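Local coordinates for protein - conserved hypothetical (PDB 4LES) that is of unknown function, a conserved hypothetical protein of Bacillus anthracis built largely of antiparallel beta strands, at residues A[91-96]-A[157-162]; A[136-139]-A[143-146]; A[76-81]-A[85-90]. All blocks are in the same frame, centred on the assembly; numbering follows the deposited sequence. Where two conformers were deposited one is given.

Interaction 1: A[91-96]-A[157-162]. With PO4 (phosphate ion), chain E.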
ATOM      1  N   VAL A  91       5.235   5.106   2.759  1.00 37.47           N
ATOM      2  CA  VAL A  91       6.630   5.127   3.215  1.00 41.05           C
ATOM      3  C   VAL A  91       7.606   4.919   2.068  1.00 41.85           C
ATOM      4  O   VAL A  91       7.443   4.012   1.275  1.00 40.49           O
ATOM      5  CB  VAL A  91       6.873   4.004   4.229  1.00 43.72           C
ATOM      6  CG1 VAL A  91       8.318   4.023   4.729  1.00 47.41           C
ATOM      7  CG2 VAL A  91       5.917   4.173   5.401  1.00 47.63           C
ATOM      8  N   GLU A  92       8.614   5.774   2.003  1.00 42.06           N
ATOM      9  CA  GLU A  92       9.661   5.705   1.000  1.00 43.83           C
ATOM     10  C   GLU A  92      10.845   5.088   1.694  1.00 46.59           C
ATOM     11  O   GLU A  92      11.336   5.637   2.692  1.00 46.02           O
ATOM     12  CB  GLU A  92      10.003   7.125   0.515  1.00 45.26           C
ATOM     13  CG  GLU A  92      11.155   7.206  -0.463  1.00 47.22           C
ATOM     14  CD  GLU A  92      11.477   8.637  -0.878  1.00 51.11           C
ATOM     15  OE1 GLU A  92      10.992   9.594  -0.239  1.00 49.77           O
ATOM     16  OE2 GLU A  92      12.235   8.799  -1.854  1.00 54.14           O
ATOM     17  N   ARG A  93      11.304   3.946   1.202  1.00 47.80           N
ATOM     18  CA  ARG A  93      12.436   3.267   1.841  1.00 52.97           C
ATOM     19  C   ARG A  93      13.392   2.535   0.922  1.00 53.49           C
ATOM     20  O   ARG A  93      13.084   2.246  -0.217  1.00 52.24           O
ATOM     21  CB  ARG A  93      11.942   2.329   2.950  1.00 55.62           C
ATOM     22  CG  ARG A  93      10.844   1.367   2.565  1.00 55.21           C
ATOM     23  CD  ARG A  93      10.092   0.884   3.799  1.00 54.91           C
ATOM     24  NE  ARG A  93      10.801  -0.159   4.510  1.00 60.45           N
ATOM     25  CZ  ARG A  93      10.641  -0.467   5.794  1.00 64.33           C
ATOM     26  NH1 ARG A  93      11.353  -1.451   6.311  1.00 71.15           N
ATOM     27  NH2 ARG A  93       9.814   0.207   6.575  1.00 65.94           N
ATOM     28  N   ASP A  94      14.566   2.255   1.474  1.00 60.28           N
ATOM     29  CA  ASP A  94      15.683   1.577   0.778  1.00 66.74           C
ATOM     30  C   ASP A  94      15.600   0.049   0.731  1.00 65.83           C
ATOM     31  O   ASP A  94      16.343  -0.580  -0.001  1.00 66.86           O
ATOM     32  CB  ASP A  94      16.999   1.943   1.475  1.00 71.25           C
ATOM     33  CG  ASP A  94      17.019   1.527   2.967  1.00 77.08           C
ATOM     34  OD1 ASP A  94      15.935   1.390   3.597  1.00 82.47           O
ATOM     35  OD2 ASP A  94      18.122   1.352   3.522  1.00 86.52           O
ATOM     36  N   LYS A  95      14.728  -0.556   1.530  1.00 65.36           N
ATOM     37  CA  LYS A  95      14.617  -2.009   1.546  1.00 68.00           C
ATOM     38  C   LYS A  95      13.386  -2.504   2.303  1.00 65.13           C
ATOM     39  O   LYS A  95      12.735  -1.742   3.043  1.00 60.62           O
ATOM     40  CB  LYS A  95      15.868  -2.630   2.183  1.00 72.97           C
ATOM     41  CG  LYS A  95      16.029  -2.269   3.649  1.00 78.37           C
ATOM     42  CD  LYS A  95      17.247  -2.910   4.299  1.00 83.48           C
ATOM     43  CE  LYS A  95      17.286  -2.522   5.772  1.00 88.09           C
ATOM     44  NZ  LYS A  95      18.418  -3.140   6.505  1.00 97.93           N
ATOM     45  N   VAL A  96      13.068  -3.786   2.087  1.00 63.15           N
ATOM     46  CA  VAL A  96      11.964  -4.474   2.775  1.00 62.67           C
ATOM     47  C   VAL A  96      12.454  -5.867   3.159  1.00 63.36           C
ATOM     48  O   VAL A  96      13.387  -6.382   2.546  1.00 66.29           O
ATOM     49  CB  VAL A  96      10.659  -4.583   1.920  1.00 61.05           C
ATOM     50  CG1 VAL A  96      10.053  -3.211   1.666  1.00 59.50           C
ATOM     51  CG2 VAL A  96      10.904  -5.335   0.614  1.00 63.06           C
ATOM     52  N   VAL A 157       5.692  -9.930   5.840  1.00 69.61           N
ATOM     53  CA  VAL A 157       6.389 -10.773   6.824  1.00 76.91           C
ATOM     54  C   VAL A 157       7.208  -9.855   7.748  1.00 71.98           C
ATOM     55  O   VAL A 157       7.221 -10.030   8.964  1.00 75.85           O
ATOM     56  CB  VAL A 157       7.308 -11.835   6.169  1.00 82.64           C
ATOM     57  CG1 VAL A 157       8.102 -12.593   7.234  1.00 86.34           C
ATOM     58  CG2 VAL A 157       6.479 -12.808   5.338  1.00 87.37           C
ATOM     59  N   GLU A 158       7.872  -8.867   7.165  1.00 66.66           N
ATOM     60  CA  GLU A 158       8.614  -7.900   7.944  1.00 67.32           C
ATOM     61  C   GLU A 158       7.745  -7.335   9.083  1.00 71.20           C
ATOM     62  O   GLU A 158       8.225  -7.147  10.199  1.00 74.80           O
ATOM     63  CB  GLU A 158       9.098  -6.770   7.048  1.00 64.18           C
ATOM     64  CG  GLU A 158       9.809  -5.665   7.806  1.00 65.00           C
ATOM     65  CD  GLU A 158      10.221  -4.523   6.920  1.00 60.49           C
ATOM     66  OE1 GLU A 158      10.205  -4.673   5.684  1.00 57.86           O
ATOM     67  OE2 GLU A 158      10.561  -3.471   7.476  1.00 66.27           O
ATOM     68  N   LYS A 159       6.468  -7.083   8.797  1.00 68.97           N
ATOM     69  CA  LYS A 159       5.544  -6.526   9.796  1.00 74.39           C
ATOM     70  C   LYS A 159       4.775  -7.564  10.625  1.00 79.39           C
ATOM     71  O   LYS A 159       3.896  -7.192  11.398  1.00 86.71           O
ATOM     72  CB  LYS A 159       4.544  -5.566   9.107  1.00 75.85           C
ATOM     73  CG  LYS A 159       5.208  -4.346   8.457  1.00 73.86           C
ATOM     74  CD  LYS A 159       5.949  -3.498   9.489  1.00 73.79           C
ATOM     75  CE  LYS A 159       6.845  -2.464   8.832  1.00 73.67           C
ATOM     76  NZ  LYS A 159       7.685  -1.728   9.821  1.00 76.79           N
ATOM     77  N   GLY A 160       5.101  -8.849  10.477  1.00 80.79           N
ATOM     78  CA  GLY A 160       4.416  -9.914  11.216  1.00 87.45           C
ATOM     79  C   GLY A 160       3.040 -10.243  10.652  1.00 93.12           C
ATOM     80  O   GLY A 160       2.188 -10.783  11.348  1.00108.36           O
ATOM     81  N   GLU A 161       2.826  -9.926   9.384  1.00 91.01           N
ATOM     82  CA  GLU A 161       1.554 -10.191   8.722  1.00 97.55           C
ATOM     83  C   GLU A 161       1.780 -11.453   7.897  1.00 98.83           C
ATOM     84  O   GLU A 161       1.838 -11.450   6.664  1.00 94.20           O
ATOM     85  CB  GLU A 161       1.126  -8.967   7.908  1.00 97.19           C
ATOM     86  CG  GLU A 161       1.134  -7.702   8.780  1.00100.16           C
ATOM     87  CD  GLU A 161       0.646  -6.448   8.085  1.00 98.71           C
ATOM     88  OE1 GLU A 161       0.804  -5.362   8.681  1.00 99.83           O
ATOM     89  OE2 GLU A 161       0.101  -6.536   6.966  1.00 99.76           O
ATOM     90  N   THR A 162       1.912 -12.536   8.645  1.00101.57           N
ATOM     91  CA  THR A 162       2.240 -13.828   8.113  1.00109.63           C
ATOM     92  C   THR A 162       1.127 -14.817   8.431  1.00119.44           C
ATOM     93  O   THR A 162       1.069 -15.408   9.514  1.00134.33           O
ATOM     94  CB  THR A 162       3.570 -14.311   8.706  1.00111.15           C
ATOM     95  OG1 THR A 162       3.826 -15.658   8.275  1.00122.44           O
ATOM     96  CG2 THR A 162       3.531 -14.242  10.248  1.00114.75           C
TER
HETATM   97  P   PO4 E 304       8.598   1.621   9.997  0.65 67.50           P
HETATM   98  O1  PO4 E 304       8.075   1.557   8.578  0.65 62.46           O
HETATM   99  O2  PO4 E 304       8.944   3.033  10.386  0.65 65.60           O
HETATM  100  O3  PO4 E 304       7.520   1.121  10.905  0.65 70.73           O
HETATM  101  O4  PO4 E 304       9.826   0.760  10.121  0.65 65.33           O

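Interaction 2: A[136-139]-A[143-146]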
ATOM      1  N   ASP A 136      -4.279   2.720  -5.409  1.00 43.20           N
ATOM      2  CA  ASP A 136      -3.126   2.892  -6.283  1.00 43.39           C
ATOM      3  C   ASP A 136      -2.317   4.146  -6.024  1.00 43.46           C
ATOM      4  O   ASP A 136      -2.851   5.181  -5.674  1.00 43.72           O
ATOM      5  CB  ASP A 136      -3.578   2.981  -7.714  1.00 48.33           C
ATOM      6  CG  ASP A 136      -4.264   1.724  -8.191  1.00 48.47           C
ATOM      7  OD1 ASP A 136      -3.766   0.608  -7.943  1.00 54.59           O
ATOM      8  OD2 ASP A 136      -5.302   1.880  -8.811  1.00 50.39           O
ATOM      9  N   LEU A 137      -1.013   3.999  -6.217  1.00 43.65           N
ATOM     10  CA  LEU A 137      -0.077   5.072  -6.153  1.00 44.60           C
ATOM     11  C   LEU A 137      -0.129   5.713  -7.519  1.00 44.70           C
ATOM     12  O   LEU A 137       0.023   5.020  -8.533  1.00 44.82           O
ATOM     13  CB  LEU A 137       1.319   4.553  -5.881  1.00 42.98           C
ATOM     14  CG  LEU A 137       2.397   5.620  -5.891  1.00 46.01           C
ATOM     15  CD1 LEU A 137       2.257   6.517  -4.658  1.00 47.53           C
ATOM     16  CD2 LEU A 137       3.753   4.949  -5.936  1.00 47.63           C
ATOM     17  N   VAL A 138      -0.323   7.029  -7.555  1.00 44.79           N
ATOM     18  CA  VAL A 138      -0.450   7.750  -8.828  1.00 48.69           C
ATOM     19  C   VAL A 138       0.409   8.991  -8.828  1.00 50.73           C
ATOM     20  O   VAL A 138       0.500   9.690  -7.802  1.00 50.26           O
ATOM     21  CB  VAL A 138      -1.900   8.156  -9.089  1.00 50.99           C
ATOM     22  CG1 VAL A 138      -2.054   8.797 -10.467  1.00 55.66           C
ATOM     23  CG2 VAL A 138      -2.804   6.944  -8.985  1.00 50.18           C
ATOM     24  N   ASP A 139       1.061   9.255  -9.965  1.00 51.00           N
ATOM     25  CA  ASP A 139       1.939  10.431 -10.078  1.00 54.80           C
ATOM     26  C   ASP A 139       1.186  11.613 -10.663  1.00 57.74           C
ATOM     27  O   ASP A 139      -0.000  11.512 -10.914  1.00 60.00           O
ATOM     28  CB  ASP A 139       3.215  10.099 -10.869  1.00 55.86           C
ATOM     29  CG  ASP A 139       2.963   9.727 -12.323  1.00 58.43           C
ATOM     30  OD1 ASP A 139       1.947  10.127 -12.929  1.00 56.24           O
ATOM     31  OD2 ASP A 139       3.839   9.044 -12.878  1.00 62.82           O
ATOM     32  N   ASN A 143      -0.110   8.355 -14.092  1.00 63.21           N
ATOM     33  CA  ASN A 143       0.288   6.974 -14.225  1.00 59.91           C
ATOM     34  C   ASN A 143      -0.035   6.347 -12.883  1.00 57.15           C
ATOM     35  O   ASN A 143       0.342   6.887 -11.839  1.00 52.96           O
ATOM     36  CB  ASN A 143       1.763   6.841 -14.503  1.00 63.11           C
ATOM     37  CG  ASN A 143       2.149   7.414 -15.837  1.00 66.02           C
ATOM     38  OD1 ASN A 143       1.646   6.992 -16.884  1.00 71.94           O
ATOM     39  ND2 ASN A 143       3.059   8.372 -15.813  1.00 66.17           N
ATOM     40  N   ALA A 144      -0.781   5.249 -12.923  1.00 52.15           N
ATOM     41  CA  ALA A 144      -1.134   4.498 -11.749  1.00 49.96           C
ATOM     42  C   ALA A 144      -0.186   3.309 -11.758  1.00 51.99           C
ATOM     43  O   ALA A 144       0.021   2.705 -12.801  1.00 57.65           O
ATOM     44  CB  ALA A 144      -2.579   4.062 -11.844  1.00 51.21           C
ATOM     45  N   TYR A 145       0.414   2.981 -10.622  1.00 48.35           N
ATOM     46  CA  TYR A 145       1.378   1.888 -10.573  1.00 51.87           C
ATOM     47  C   TYR A 145       0.803   0.573 -10.067  1.00 52.81           C
ATOM     48  O   TYR A 145      -0.173   0.546  -9.303  1.00 56.53           O
ATOM     49  CB  TYR A 145       2.619   2.313  -9.776  1.00 51.43           C
ATOM     50  CG  TYR A 145       3.322   3.439 -10.477  1.00 53.13           C
ATOM     51  CD1 TYR A 145       2.871   4.747 -10.346  1.00 54.23           C
ATOM     52  CD2 TYR A 145       4.400   3.195 -11.316  1.00 56.75           C
ATOM     53  CE1 TYR A 145       3.478   5.783 -11.012  1.00 56.09           C
ATOM     54  CE2 TYR A 145       5.016   4.230 -11.998  1.00 59.58           C
ATOM     55  CZ  TYR A 145       4.550   5.521 -11.840  1.00 60.59           C
ATOM     56  OH  TYR A 145       5.163   6.565 -12.502  1.00 63.43           O
ATOM     57  N   GLN A 146       1.430  -0.506 -10.518  1.00 59.11           N
ATOM     58  CA  GLN A 146       1.053  -1.858 -10.154  1.00 66.06           C
ATOM     59  C   GLN A 146       1.961  -2.314  -9.004  1.00 57.99           C
ATOM     60  O   GLN A 146       3.160  -2.166  -9.088  1.00 55.35           O
ATOM     61  CB  GLN A 146       1.256  -2.778 -11.369  1.00 74.55           C
ATOM     62  CG  GLN A 146       0.583  -4.129 -11.258  1.00 86.13           C
ATOM     63  CD  GLN A 146      -0.917  -4.039 -11.494  1.00101.54           C
ATOM     64  OE1 GLN A 146      -1.369  -3.858 -12.633  1.00102.34           O
ATOM     65  NE2 GLN A 146      -1.701  -4.190 -10.422  1.00107.68           N
TER
HETATM   66  O   HOH W   1      -1.694  -0.523  -7.040  1.00 57.13           O

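Interaction 3: A[76-81]-A[85-90]. With PO4 (phosphate ion), chain E; EOH (ethanol), chain D.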
ATOM      1  N   LYS A  76      -6.539   8.371   6.845  1.00 38.25           N
ATOM      2  CA  LYS A  76      -7.902   8.678   6.419  1.00 39.95           C
ATOM      3  C   LYS A  76      -8.654   7.436   6.002  1.00 39.42           C
ATOM      4  O   LYS A  76      -8.060   6.516   5.445  1.00 37.13           O
ATOM      5  CB  LYS A  76      -7.903   9.654   5.245  1.00 41.78           C
ATOM      6  CG  LYS A  76      -7.273  10.973   5.617  1.00 48.74           C
ATOM      7  CD  LYS A  76      -7.402  12.050   4.555  1.00 51.86           C
ATOM      8  CE  LYS A  76      -6.525  13.234   4.976  1.00 58.80           C
ATOM      9  NZ  LYS A  76      -6.675  14.345   4.013  1.00 67.18           N
ATOM     10  N   ASP A  77      -9.956   7.432   6.268  0.70 41.98           N
ATOM     11  CA  ASP A  77     -10.839   6.328   5.941  0.70 45.13           C
ATOM     12  C   ASP A  77     -11.737   6.811   4.778  0.70 43.26           C
ATOM     13  O   ASP A  77     -12.215   7.941   4.781  0.70 42.91           O
ATOM     14  CB  ASP A  77     -11.621   5.941   7.211  0.70 50.70           C
ATOM     15  CG  ASP A  77     -12.370   4.618   7.092  0.70 54.46           C
ATOM     16  OD1 ASP A  77     -12.391   4.016   5.989  0.70 52.79           O
ATOM     17  OD2 ASP A  77     -12.943   4.187   8.129  0.70 57.16           O
ATOM     18  N   PHE A  78     -11.903   5.962   3.765  1.00 39.73           N
ATOM     19  CA  PHE A  78     -12.641   6.280   2.580  1.00 39.45           C
ATOM     20  C   PHE A  78     -13.741   5.270   2.422  1.00 40.55           C
ATOM     21  O   PHE A  78     -13.508   4.059   2.380  1.00 38.56           O
ATOM     22  CB  PHE A  78     -11.736   6.226   1.373  1.00 38.45           C
ATOM     23  CG  PHE A  78     -10.550   7.125   1.467  1.00 37.94           C
ATOM     24  CD1 PHE A  78      -9.377   6.687   2.051  1.00 39.59           C
ATOM     25  CD2 PHE A  78     -10.598   8.396   0.969  1.00 41.73           C
ATOM     26  CE1 PHE A  78      -8.268   7.506   2.137  1.00 40.08           C
ATOM     27  CE2 PHE A  78      -9.489   9.229   1.045  1.00 42.01           C
ATOM     28  CZ  PHE A  78      -8.321   8.774   1.637  1.00 41.44           C
ATOM     29  N   HIS A  79     -14.952   5.783   2.309  1.00 41.94           N
ATOM     30  CA  HIS A  79     -16.115   4.961   2.201  1.00 42.80           C
ATOM     31  C   HIS A  79     -16.463   4.519   0.771  1.00 45.52           C
ATOM     32  O   HIS A  79     -16.489   5.329  -0.153  1.00 43.62           O
ATOM     33  CB  HIS A  79     -17.293   5.711   2.775  1.00 46.12           C
ATOM     34  CG  HIS A  79     -18.555   4.948   2.709  1.00 49.39           C
ATOM     35  ND1 HIS A  79     -18.870   3.964   3.620  1.00 51.74           N
ATOM     36  CD2 HIS A  79     -19.584   5.005   1.831  1.00 50.44           C
ATOM     37  CE1 HIS A  79     -20.046   3.449   3.303  1.00 52.14           C
ATOM     38  NE2 HIS A  79     -20.498   4.069   2.229  1.00 51.46           N
ATOM     39  N   THR A  80     -16.709   3.216   0.611  1.00 45.52           N
ATOM     40  CA  THR A  80     -17.159   2.645  -0.658  1.00 47.44           C
ATOM     41  C   THR A  80     -18.381   1.843  -0.260  1.00 49.41           C
ATOM     42  O   THR A  80     -18.607   1.601   0.934  1.00 48.67           O
ATOM     43  CB  THR A  80     -16.093   1.762  -1.365  1.00 50.51           C
ATOM     44  OG1 THR A  80     -15.896   0.524  -0.654  1.00 51.31           O
ATOM     45  CG2 THR A  80     -14.795   2.507  -1.496  1.00 45.55           C
ATOM     46  N   PRO A  81     -19.200   1.457  -1.245  1.00 57.65           N
ATOM     47  CA  PRO A  81     -20.441   0.752  -0.916  1.00 60.43           C
ATOM     48  C   PRO A  81     -20.280  -0.478  -0.025  1.00 59.24           C
ATOM     49  O   PRO A  81     -21.049  -0.656   0.911  1.00 64.50           O
ATOM     50  CB  PRO A  81     -20.991   0.353  -2.295  1.00 66.92           C
ATOM     51  CG  PRO A  81     -20.388   1.342  -3.253  1.00 66.47           C
ATOM     52  CD  PRO A  81     -19.027   1.645  -2.702  1.00 60.34           C
ATOM     53  N   VAL A  85     -12.200   1.773   3.387  1.00 39.17           N
ATOM     54  CA  VAL A  85     -10.789   1.571   3.155  1.00 40.59           C
ATOM     55  C   VAL A  85      -9.979   2.621   3.894  1.00 38.00           C
ATOM     56  O   VAL A  85     -10.165   3.813   3.680  1.00 38.10           O
ATOM     57  CB  VAL A  85     -10.472   1.662   1.650  1.00 43.63           C
ATOM     58  CG1 VAL A  85      -8.979   1.540   1.418  1.00 48.29           C
ATOM     59  CG2 VAL A  85     -11.234   0.589   0.880  1.00 47.99           C
ATOM     60  N   THR A  86      -9.098   2.185   4.780  1.00 38.72           N
ATOM     61  CA  THR A  86      -8.256   3.104   5.530  1.00 36.74           C
ATOM     62  C   THR A  86      -6.879   3.115   4.919  1.00 37.55           C
ATOM     63  O   THR A  86      -6.310   2.050   4.650  1.00 40.73           O
ATOM     64  CB  THR A  86      -8.141   2.664   6.990  1.00 40.18           C
ATOM     65  OG1 THR A  86      -9.427   2.720   7.583  1.00 43.89           O
ATOM     66  CG2 THR A  86      -7.208   3.594   7.768  1.00 41.67           C
ATOM     67  N   VAL A  87      -6.364   4.310   4.646  1.00 35.95           N
ATOM     68  CA  VAL A  87      -5.002   4.482   4.173  1.00 35.62           C
ATOM     69  C   VAL A  87      -4.234   5.074   5.352  1.00 35.69           C
ATOM     70  O   VAL A  87      -4.555   6.146   5.850  1.00 35.90           O
ATOM     71  CB  VAL A  87      -4.909   5.378   2.938  1.00 37.98           C
ATOM     72  CG1 VAL A  87      -3.461   5.525   2.496  1.00 37.39           C
ATOM     73  CG2 VAL A  87      -5.716   4.753   1.809  1.00 40.55           C
ATOM     74  N   LYS A  88      -3.221   4.363   5.814  1.00 37.87           N
ATOM     75  CA  LYS A  88      -2.523   4.811   7.001  1.00 40.23           C
ATOM     76  C   LYS A  88      -1.372   5.690   6.656  1.00 36.60           C
ATOM     77  O   LYS A  88      -1.326   6.827   7.043  1.00 41.55           O
ATOM     78  CB  LYS A  88      -2.075   3.615   7.808  1.00 42.72           C
ATOM     79  CG  LYS A  88      -3.240   2.760   8.257  1.00 50.73           C
ATOM     80  CD  LYS A  88      -2.731   1.532   8.994  1.00 63.81           C
ATOM     81  CE  LYS A  88      -3.895   0.752   9.552  1.00 76.53           C
ATOM     82  NZ  LYS A  88      -3.470  -0.514  10.217  1.00 89.34           N
ATOM     83  N   ARG A  89      -0.435   5.182   5.899  1.00 45.30           N
ATOM     84  CA  ARG A  89       0.684   5.990   5.536  1.00 42.49           C
ATOM     85  C   ARG A  89       1.320   5.473   4.289  1.00 39.38           C
ATOM     86  O   ARG A  89       1.020   4.366   3.832  1.00 36.87           O
ATOM     87  CB  ARG A  89       1.689   6.022   6.663  1.00 46.77           C
ATOM     88  CG  ARG A  89       2.096   4.665   7.162  1.00 52.21           C
ATOM     89  CD  ARG A  89       3.141   4.764   8.311  1.00 55.44           C
ATOM     90  NE  ARG A  89       3.647   3.414   8.478  1.00 59.12           N
ATOM     91  CZ  ARG A  89       4.816   3.050   9.010  1.00 59.30           C
ATOM     92  NH1 ARG A  89       5.672   3.943   9.499  1.00 60.29           N
ATOM     93  NH2 ARG A  89       5.115   1.754   9.048  1.00 59.06           N
ATOM     94  N   VAL A  90       2.180   6.313   3.724  1.00 37.49           N
ATOM     95  CA  VAL A  90       2.960   5.962   2.555  1.00 36.71           C
ATOM     96  C   VAL A  90       4.398   6.097   3.039  1.00 38.02           C
ATOM     97  O   VAL A  90       4.729   7.092   3.680  1.00 38.51           O
ATOM     98  CB  VAL A  90       2.705   6.908   1.382  1.00 37.78           C
ATOM     99  CG1 VAL A  90       3.668   6.615   0.253  1.00 39.24           C
ATOM    100  CG2 VAL A  90       1.255   6.803   0.916  1.00 37.20           C
TER
HETATM  101  P   PO4 E 304       8.598   1.621   9.997  0.65 67.50           P
HETATM  102  O1  PO4 E 304       8.075   1.557   8.578  0.65 62.46           O
HETATM  103  O2  PO4 E 304       8.944   3.033  10.386  0.65 65.60           O
HETATM  104  O3  PO4 E 304       7.520   1.121  10.905  0.65 70.73           O
HETATM  105  O4  PO4 E 304       9.826   0.760  10.121  0.65 65.33           O
HETATM  106  C1  EOH D 303     -15.180   2.281  10.210  1.00 82.25           C
HETATM  107  C2  EOH D 303     -16.494   1.530  10.308  1.00 82.18           C
HETATM  108  O   EOH D 303     -14.554   2.035   8.944  1.00 76.90           O

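Interaction 1: A[91-96]-A[157-162]
R93 and E158 carry the ionic part of this contact. The two side chains come from opposite directions, and R93 NH1 lies 2.5 Å from E158 OE2 in a short salt bridge. The carboxylate approaches the guanidinium obliquely, with the two planes 60° apart, and is not a flat two-pronged match. E158 can reach across because its CG is anti to the backbone N (chi1 176°) and the chain stays extended beyond it. OE1 faces the backbone at the C-terminal end of strand 83-96. It lies 3.4 Å from V96 CA and accepts a hydrogen bond from G97 N. One carboxylate serves both the arginine and the strand end.

A second polar bond fixes the rotation of the arginine from within its own segment. R93 NE donates to K95 O at 2.9 Å in an almost straight bond, and the carbonyl oxygen lies in the guanidinium plane. The bend at chi3 (-79°) turns NE toward that carbonyl.

The third element is a phosphate, probably from the crystallisation liquor. R93 NH2 lies 3.0 Å from phosphate O1, which sits at the guanidinium edge. K159 folds back at chi2 and gives a weak hydrogen bond from NZ to phosphate O3 at 3.1 Å. R93 NH2 and K159 NZ are only 4.3 Å apart, and the anion probably offsets their charges. R89 NH2 also binds this phosphate.

E158 is in the last turn of helix 149-158 and K159 follows it. G160, with positive phi, is the C-prime residue of the Schellman motif that ends the helix. Y155 of this helix packs on both R93 and V96. R93 pairs with F112 through the backbone, and the contact sets the helix end against the end of strand 83-96, beside strand 110-121.

Interaction 2: A[136-139]-A[143-146]
Y145 passes the carbonyl of L137 with its ring edge and reaches D139 with its hydroxyl. Its CB is 4.0 Å from L137 O, the carbonyl that accepts Y145 N at 2.9 Å. With CG anti to the carbonyl carbon (chi1 -64°), the ring runs back past this same oxygen. CD1 comes within 3.4 Å of L137 O, which sits in the ring plane at its edge. Further out, CE1 approaches D139 OD2. At the tip, Y145 OH donates to D139 OD2 at 2.8 Å, on the anti side and tilted out of the carboxylate plane. Ring and carboxylate planes are 79° apart.

D139 OD2 has a second donor. N143 ND2 meets it at 3.1 Å through the syn lone pair, and the oxygen lies in the amide plane. D139 OD1 accepts N143 N at 3.0 Å, from above the carboxylate plane. Three bonds from the 143-146 segment therefore hold this carboxylate. Beside them, V138 CG2 touches A144 CB at 4.1 Å. A water lies between D136 OD1 and Y145 O.

L137 and Y145 both pack on Y181 and I183 of strand 174-184. The backbone makes one beta bridge, V138 with A144, flanked by the bonds D139 N to N143 O and Y145 N to L137 O. OD1 also takes a weak bond from N141 N, as in an Asx turn. The whole is a tight, hairpin-like turn at the end of strand 135-139, closed by an aspartate side chain.

Interaction 3: A[76-81]-A[85-90]
K76 with V87 and F78 with V85 are hydrogen-bonded pairs, and D77 with T86 is the non-hydrogen-bonded pair between them, in strands whose directions differ by 156°. Each hydrogen-bonded pair has two backbone bonds, with F78 N to V85 O and V85 N to F78 O both 2.8 Å long.

F78, V85 and V87 project to the buried face. CE1 of the F78 ring meets V87 CG2 at 3.8 Å, the two side chains crossing at a slant. The V85 carbonyl oxygen lies at the ring edge, 3.4 Å from CD1. The ring also meets Y201, and V197 of strand 193-197 packs against F78, V85 and V87. K76 starts on this face, but its exposed end leads away to a salt bridge with E203.

D77 and T86 share the other face. D77, modelled in two conformers, brings its carboxylate near T86 OG1 without a hydrogen bond. R89 NE and NH1 pair with E116 and E71, and R89 NH2 donates at 3.1 Å to O3 of the phosphate, probably from the crystallisation liquor.

One face is thus largely apolar and the other polar. The two acids probably fix R89 so that it offers an edge to an anion.

In the fold
From the N terminus, interaction 3 comes first and closes the hairpin of strands 69-79 and 83-96. Strand 83-96 then runs on to interaction 1. The two contacts adjoin in sequence, are in series, have centres about 19 Å apart, and both touch the same phosphate. Interaction 1 closes a long loop to the end of helix 149-158. Nested inside that loop is interaction 2, a short turn between strand 135-139 and the segment before the helix. No contacts cross. Interactions 1 and 3 tie hairpin and helix end to the four-stranded sheet. Interaction 2 touches neither and closes a turn next to the three-stranded sheet.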